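Local coordinates for type III export protein PSCG (Pseudomonas aeruginosa, PDB 2UWJ) that acts with PscE as a cytoplasmic chaperone that keeps the type III secretion needle protein PscF from polymerising too early, at residues L76-H80 / L81-A85. Numbering follows the deposited sequence.
Sequences LCEWH and LGLGA
The amide of Leu83 turns back onto the carbonyl of Glu78, with N to O 2.9 Å, and closes a Schellman motif that ends helix 71-80 and leads within three residues into the next helix. Leu81 N still makes a helical bond to Cys77 O at 2.9 Å and lies only weakly bonded to Glu78 O. Gly82, with its positive phi of 70°, then breaks the helix, and its N reaches Trp79 O at 3.0 Å from above the carbonyl plane rather than on a lone pair. Three successive carbonyls of the last turn thus each receive an amide from the turn.

The dense part lies around these carbonyls. Leu81 has CG anti to its own carbonyl carbon (chi1 -72°), which lays the branch alongside Cys77, CG standing 3.3 Å from Cys77 O. Leu83 CB lies 3.6 Å from Glu78 O, the oxygen to which its own amide is bonded, and makes an apolar touch with Glu78 CB at 4.2 Å. Glu78 is buried, its extended chain carrying OE1 to a salt bridge with Arg90 of the next helix. From Leu83 CB, the closest approach of that side chain, the contact loosens outward: the branch beyond only skims the Glu78 chain, and Gly82 and the end of Leu83 form the exposed outer side.

Residues 81-83 join helix 71-80 to helix 84-95 in this TPR-clan chaperone, with Leu83 at the N-cap position. His80, stacked on Tyr55, hydrogen-bonds through NE2 to the backbone of another protein's chain. Cys77 and Leu81 pack on helix 55-59, and Trp79 on helix 100-113.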
# COMPACT_ATOMS: atom_id res chain seq x y z
N LEU C 76 -19.43 9.03 -5.80
CA LEU C 76 -19.41 8.29 -7.09
C LEU C 76 -20.81 7.76 -7.39
O LEU C 76 -21.25 7.77 -8.57
CB LEU C 76 -18.40 7.12 -7.06
CG LEU C 76 -16.91 7.57 -7.13
CD1 LEU C 76 -15.98 6.40 -6.80
CD2 LEU C 76 -16.59 8.13 -8.49
N CYS C 77 -21.51 7.26 -6.36
CA CYS C 77 -22.87 6.73 -6.52
C CYS C 77 -23.84 7.84 -6.99
O CYS C 77 -24.70 7.64 -7.90
CB CYS C 77 -23.37 6.11 -5.19
SG CYS C 77 -22.63 4.50 -4.87
N GLU C 78 -23.73 8.99 -6.35
CA GLU C 78 -24.59 10.13 -6.72
C GLU C 78 -24.29 10.52 -8.20
O GLU C 78 -25.21 10.85 -8.99
CB GLU C 78 -24.30 11.31 -5.76
CG GLU C 78 -25.00 11.12 -4.42
CD GLU C 78 -24.46 12.03 -3.30
OE1 GLU C 78 -23.31 12.49 -3.39
OE2 GLU C 78 -25.21 12.26 -2.35
N TRP C 79 -23.02 10.51 -8.55
CA TRP C 79 -22.60 10.83 -9.91
C TRP C 79 -23.27 9.87 -10.92
O TRP C 79 -23.89 10.35 -11.88
CB TRP C 79 -21.08 10.77 -10.04
CG TRP C 79 -20.51 11.02 -11.44
CD1 TRP C 79 -20.65 12.15 -12.23
CD2 TRP C 79 -19.58 10.17 -12.13
NE1 TRP C 79 -19.85 12.06 -13.36
CE2 TRP C 79 -19.18 10.86 -13.33
CE3 TRP C 79 -19.03 8.91 -11.86
CZ2 TRP C 79 -18.26 10.32 -14.24
CZ3 TRP C 79 -18.10 8.36 -12.78
CH2 TRP C 79 -17.72 9.08 -13.96
N HIS C 80 -23.17 8.55 -10.72
CA HIS C 80 -23.76 7.62 -11.68
C HIS C 80 -25.27 7.67 -11.67
O HIS C 80 -25.90 7.28 -12.65
CB HIS C 80 -23.30 6.16 -11.47
CG HIS C 80 -21.82 5.95 -11.64
ND1 HIS C 80 -21.21 5.82 -12.87
CD2 HIS C 80 -20.83 5.75 -10.72
CE1 HIS C 80 -19.93 5.54 -12.72
NE2 HIS C 80 -19.67 5.49 -11.42
N LEU C 81 -25.87 8.14 -10.56
CA LEU C 81 -27.32 8.24 -10.50
C LEU C 81 -27.80 9.62 -11.07
O LEU C 81 -28.98 9.92 -11.06
CB LEU C 81 -27.82 8.05 -9.05
CG LEU C 81 -27.78 6.64 -8.42
CD1 LEU C 81 -28.22 6.74 -6.91
CD2 LEU C 81 -28.70 5.66 -9.20
N GLY C 82 -26.86 10.46 -11.52
CA GLY C 82 -27.20 11.77 -12.06
C GLY C 82 -27.70 12.78 -11.03
O GLY C 82 -28.32 13.79 -11.36
N LEU C 83 -27.41 12.51 -9.76
CA LEU C 83 -27.82 13.41 -8.68
C LEU C 83 -26.81 14.55 -8.58
O LEU C 83 -26.05 14.65 -7.60
CB LEU C 83 -27.90 12.61 -7.37
CG LEU C 83 -29.04 11.59 -7.37
CD1 LEU C 83 -28.96 10.64 -6.15
CD2 LEU C 83 -30.35 12.39 -7.38
N GLY C 84 -26.82 15.43 -9.57
CA GLY C 84 -25.85 16.53 -9.63
C GLY C 84 -25.70 17.48 -8.44
O GLY C 84 -24.57 17.80 -8.00
N ALA C 85 -26.81 17.94 -7.89
CA ALA C 85 -26.73 18.87 -6.77
C ALA C 85 -26.28 18.18 -5.47
O ALA C 85 -25.57 18.77 -4.67
CB ALA C 85 -28.09 19.55 -6.55